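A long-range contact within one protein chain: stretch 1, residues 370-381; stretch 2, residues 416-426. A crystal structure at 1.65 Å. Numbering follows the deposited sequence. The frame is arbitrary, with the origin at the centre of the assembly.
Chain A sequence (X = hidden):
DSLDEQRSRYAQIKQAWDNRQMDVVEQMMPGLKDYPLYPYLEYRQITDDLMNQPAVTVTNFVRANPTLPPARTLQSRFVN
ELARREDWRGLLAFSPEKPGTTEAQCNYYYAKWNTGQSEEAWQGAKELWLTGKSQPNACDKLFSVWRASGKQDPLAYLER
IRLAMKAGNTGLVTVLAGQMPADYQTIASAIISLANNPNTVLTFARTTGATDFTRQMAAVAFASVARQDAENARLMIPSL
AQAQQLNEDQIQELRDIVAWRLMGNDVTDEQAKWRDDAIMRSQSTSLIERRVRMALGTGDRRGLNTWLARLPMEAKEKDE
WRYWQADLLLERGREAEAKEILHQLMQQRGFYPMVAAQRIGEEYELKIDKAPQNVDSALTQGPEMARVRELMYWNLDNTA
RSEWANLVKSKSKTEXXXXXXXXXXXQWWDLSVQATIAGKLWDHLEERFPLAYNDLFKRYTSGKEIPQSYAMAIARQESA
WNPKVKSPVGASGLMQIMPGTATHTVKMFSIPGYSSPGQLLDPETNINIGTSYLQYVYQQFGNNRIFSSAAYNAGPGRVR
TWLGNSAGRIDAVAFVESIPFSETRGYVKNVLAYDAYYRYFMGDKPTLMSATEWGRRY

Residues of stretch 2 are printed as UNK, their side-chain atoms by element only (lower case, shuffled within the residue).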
# COMPACT_ATOMS: atom_id res chain seq x y z
N LYS A 370 -22.49 14.28 -9.47
CA LYS A 370 -22.80 14.98 -8.23
C LYS A 370 -23.44 14.07 -7.20
O LYS A 370 -24.14 13.12 -7.55
CB LYS A 370 -23.75 16.15 -8.50
CG LYS A 370 -23.18 17.25 -9.38
CD LYS A 370 -24.24 18.31 -9.63
CE LYS A 370 -23.80 19.34 -10.65
NZ LYS A 370 -24.86 20.36 -10.91
N ALA A 371 -23.20 14.37 -5.93
CA ALA A 371 -23.81 13.60 -4.85
C ALA A 371 -25.27 14.09 -4.77
O ALA A 371 -25.62 15.12 -5.36
CB ALA A 371 -23.08 13.87 -3.54
N PRO A 372 -26.14 13.36 -4.07
CA PRO A 372 -27.55 13.77 -3.95
C PRO A 372 -27.69 15.17 -3.35
O PRO A 372 -26.83 15.63 -2.60
CB PRO A 372 -28.13 12.72 -3.01
CG PRO A 372 -27.30 11.50 -3.29
CD PRO A 372 -25.91 12.07 -3.40
N GLN A 373 -28.78 15.85 -3.70
CA GLN A 373 -29.05 17.19 -3.18
C GLN A 373 -29.28 17.13 -1.67
O GLN A 373 -28.87 18.03 -0.94
CB GLN A 373 -30.28 17.80 -3.87
CG GLN A 373 -30.08 18.09 -5.35
CD GLN A 373 -29.04 19.17 -5.60
OE1 GLN A 373 -28.73 19.97 -4.71
NE2 GLN A 373 -28.51 19.21 -6.82
N ASN A 374 -29.95 16.07 -1.22
CA ASN A 374 -30.22 15.84 0.20
C ASN A 374 -29.22 14.82 0.74
O ASN A 374 -29.24 13.66 0.33
CB ASN A 374 -31.63 15.27 0.40
CG ASN A 374 -32.72 16.28 0.15
OD1 ASN A 374 -32.98 17.15 0.98
ND2 ASN A 374 -33.39 16.15 -0.99
N VAL A 375 -28.37 15.25 1.66
CA VAL A 375 -27.36 14.36 2.25
C VAL A 375 -27.76 13.84 3.62
O VAL A 375 -27.07 12.98 4.19
CB VAL A 375 -25.98 15.06 2.35
CG1 VAL A 375 -25.54 15.52 0.99
CG2 VAL A 375 -26.04 16.22 3.32
N ASP A 376 -28.85 14.37 4.16
CA ASP A 376 -29.34 13.96 5.47
C ASP A 376 -30.11 12.65 5.41
O ASP A 376 -31.11 12.53 4.70
CB ASP A 376 -30.21 15.06 6.09
CG ASP A 376 -29.45 16.35 6.31
OD1 ASP A 376 -28.21 16.30 6.52
OD2 ASP A 376 -30.09 17.42 6.28
N SER A 377 -29.60 11.66 6.12
CA SER A 377 -30.21 10.35 6.19
C SER A 377 -30.13 9.91 7.64
O SER A 377 -29.62 10.65 8.49
CB SER A 377 -29.46 9.35 5.29
OG SER A 377 -28.08 9.29 5.61
N ALA A 378 -30.66 8.73 7.94
CA ALA A 378 -30.61 8.22 9.30
C ALA A 378 -29.14 8.03 9.67
O ALA A 378 -28.75 8.20 10.82
CB ALA A 378 -31.36 6.88 9.40
N LEU A 379 -28.32 7.73 8.66
CA LEU A 379 -26.90 7.51 8.87
C LEU A 379 -26.15 8.74 9.36
O LEU A 379 -25.14 8.62 10.04
CB LEU A 379 -26.24 6.96 7.60
CG LEU A 379 -26.73 5.57 7.15
CD1 LEU A 379 -26.13 5.21 5.79
CD2 LEU A 379 -26.36 4.53 8.20
N THR A 380 -26.67 9.93 9.04
CA THR A 380 -26.03 11.17 9.48
C THR A 380 -26.60 11.71 10.80
O THR A 380 -26.06 12.64 11.38
CB THR A 380 -26.11 12.27 8.39
OG1 THR A 380 -27.47 12.69 8.20
CG2 THR A 380 -25.57 11.74 7.06
N GLN A 381 -27.66 11.07 11.31
CA GLN A 381 -28.31 11.53 12.54
C GLN A 381 -28.17 10.58 13.74
O GLN A 381 -28.74 10.82 14.80
CB GLN A 381 -29.79 11.80 12.28
CG GLN A 381 -30.06 12.84 11.20
CD GLN A 381 -31.53 12.91 10.80
OE1 GLN A 381 -32.40 12.40 11.51
NE2 GLN A 381 -31.80 13.54 9.66
N UNK A 416 -23.35 6.00 0.35
CA UNK A 416 -21.92 6.31 0.44
C UNK A 416 -21.61 7.70 -0.16
O UNK A 416 -20.74 8.43 0.36
o UNK A 416 -20.89 2.56 -1.37
c UNK A 416 -21.08 5.20 -0.20
c UNK A 416 -20.64 2.69 -0.17
n UNK A 416 -19.94 1.79 0.52
c UNK A 416 -21.16 3.89 0.59
N UNK A 417 -22.35 8.08 -1.20
CA UNK A 417 -22.17 9.40 -1.83
C UNK A 417 -22.72 10.50 -0.91
O UNK A 417 -22.15 11.59 -0.82
c UNK A 417 -22.87 9.43 -3.21
N UNK A 418 -23.83 10.21 -0.23
CA UNK A 418 -24.39 11.18 0.72
C UNK A 418 -23.40 11.38 1.86
O UNK A 418 -23.18 12.51 2.27
c UNK A 418 -28.13 10.16 1.02
c UNK A 418 -26.88 10.69 0.35
n UNK A 418 -29.18 10.96 1.01
c UNK A 418 -25.71 10.69 1.31
o UNK A 418 -28.14 9.05 1.56
N UNK A 419 -22.84 10.29 2.37
CA UNK A 419 -21.86 10.37 3.45
C UNK A 419 -20.61 11.14 2.99
O UNK A 419 -20.08 11.97 3.73
c UNK A 419 -21.51 8.96 3.97
c UNK A 419 -22.77 9.03 6.14
c UNK A 419 -22.59 8.26 4.82
c UNK A 419 -22.23 6.81 5.09
N UNK A 420 -20.16 10.88 1.77
CA UNK A 420 -19.00 11.59 1.23
C UNK A 420 -19.29 13.10 1.20
O UNK A 420 -18.49 13.91 1.67
c UNK A 420 -18.67 11.09 -0.19
N UNK A 421 -20.48 13.47 0.72
CA UNK A 421 -20.86 14.88 0.62
C UNK A 421 -21.07 15.52 2.00
O UNK A 421 -20.75 16.68 2.19
n UNK A 421 -21.20 20.75 -2.22
c UNK A 421 -21.00 19.44 -2.28
n UNK A 421 -21.56 18.64 -1.38
n UNK A 421 -20.24 18.93 -3.25
c UNK A 421 -22.12 15.05 -0.24
c UNK A 421 -21.40 17.18 -1.36
c UNK A 421 -22.48 16.50 -0.52
N UNK A 422 -21.59 14.74 2.94
CA UNK A 422 -21.81 15.23 4.31
C UNK A 422 -20.44 15.58 4.92
O UNK A 422 -20.26 16.64 5.51
c UNK A 422 -24.37 15.71 8.07
c UNK A 422 -24.04 15.29 6.78
c UNK A 422 -22.50 14.16 5.15
c UNK A 422 -22.00 14.36 7.61
c UNK A 422 -22.33 14.77 8.91
c UNK A 422 -22.85 14.61 6.54
c UNK A 422 -23.51 15.45 9.13
o UNK A 422 -23.85 15.87 10.40
N UNK A 423 -19.46 14.69 4.72
CA UNK A 423 -18.11 14.93 5.22
C UNK A 423 -17.52 16.16 4.53
O UNK A 423 -16.98 17.05 5.19
c UNK A 423 -17.25 13.70 4.96
N UNK A 424 -17.65 16.22 3.21
CA UNK A 424 -17.18 17.34 2.40
C UNK A 424 -17.79 18.67 2.91
O UNK A 424 -17.07 19.65 3.09
c UNK A 424 -17.53 17.10 0.91
c UNK A 424 -15.89 18.24 -0.63
c UNK A 424 -17.14 18.22 -0.01
c UNK A 424 -15.52 19.27 -1.50
c UNK A 424 -16.41 20.31 -1.76
c UNK A 424 -18.03 19.27 -0.28
c UNK A 424 -17.67 20.31 -1.16
N UNK A 425 -19.09 18.67 3.18
CA UNK A 425 -19.77 19.88 3.67
C UNK A 425 -19.27 20.33 5.04
O UNK A 425 -19.34 21.52 5.38
n UNK A 425 -23.14 19.04 2.30
c UNK A 425 -21.29 19.66 3.73
o UNK A 425 -21.33 19.95 1.36
c UNK A 425 -21.92 19.57 2.36
N UNK A 426 -18.77 19.39 5.83
CA UNK A 426 -18.24 19.69 7.15
C UNK A 426 -16.73 19.90 7.17
O UNK A 426 -16.14 20.12 8.23
c UNK A 426 -20.04 18.73 8.60
n UNK A 426 -20.94 17.95 8.03
c UNK A 426 -18.63 18.58 8.12
o UNK A 426 -20.32 19.59 9.42
O HOH W 1 -31.69 10.26 2.48

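Position 416 carries three side-chain carbons in a row, the third bearing one oxygen and one nitrogen, and none of them touches stretch 1; this unbranched amide is glutamine, Q416. Its CA-to-CB bond points away from stretch 1, and its amide nitrogen is satisfied elsewhere in the structure. Position 417 has a single side-chain carbon, which lies against P372 and A371, and is therefore alanine, A417. The methyl faces the loop: A417 CB lies 4.0 Å from P372 CD, and A371 CB sits 3.7 Å from A417 O.

At position 418 three carbons again end in a carbon with one oxygen and one nitrogen. The terminal nitrogen approaches the carbonyl of N374, and a carbonyl can only accept, so an amide donor fits well; the residue is glutamine, Q418. NE2 of Q418 donates to N374 O at 2.8 Å with an angle of 160°, and it also donates to water 1 at 3.0 Å from the water oxygen. That water in turn donates to D376 O at 3.2 Å. The aliphatic part is used as well, CG of Q418 lying 3.8 Å from P372 CG.

Position 419 shows four carbons forked at the second, and the two branch ends lie against L379 and T380; this is leucine, L419. Its CA-to-CB bond points sideways, yet the end of the side chain comes nearer to stretch 1: CD2 of L419 is 4.0 Å from T380 CG2, and CD1 of L419 is 4.3 Å from L379 CD1. Position 420 has one carbon and no contact across the interface, hence alanine, A420.

Position 421 has three carbons, a nitrogen, and then a carbon carrying two more nitrogens, a guanidinium, and its first carbons lie against A371 and V375; this is arginine, R421. The base of this side chain serves the contact, with R421 CB 3.6 Å from A371 CB and R421 CG 3.6 Å from V375 CG1, while its end leads away.

Position 422 has one carbon and then a six-carbon ring bearing an oxygen, with T380 over one face and V375 and D376 at the edge; this is tyrosine, Y422. T380 CB stands 4.1 Å from the Y422 ring centroid and 18° off the normal, in a CH-pi contact. V375 CG2 lies near the ring plane, 4.1 Å from CD1 of Y422.

Position 423, a single carbon out of reach of stretch 1, is alanine, A423. Position 424, one carbon followed by an unsubstituted six-carbon ring, also out of reach, is phenylalanine, F424. Position 425 has two carbons, the second with one oxygen and one nitrogen, and its end comes near V375, giving asparagine, N425; N425 ND2 is 4.2 Å from V375 CG2, and N425 OD1 accepts a weak bond from R421 NE at 3.0 Å. Position 426 has the same atoms, out of reach, and is asparagine, N426, whose ND2 donates to Y422 O at 2.9 Å just as the chain leaves helical geometry.

The contact thus lays a loop against a helix. Small and aliphatic groups from A371, P372 and V375 pack along it, T380 covers the Y422 ring, and Q418 fastens the loop through N374 O, the one direct hydrogen bond across the 610 Å² interface.

Stretch 2, residues 416-426: QAQLARYAFNN
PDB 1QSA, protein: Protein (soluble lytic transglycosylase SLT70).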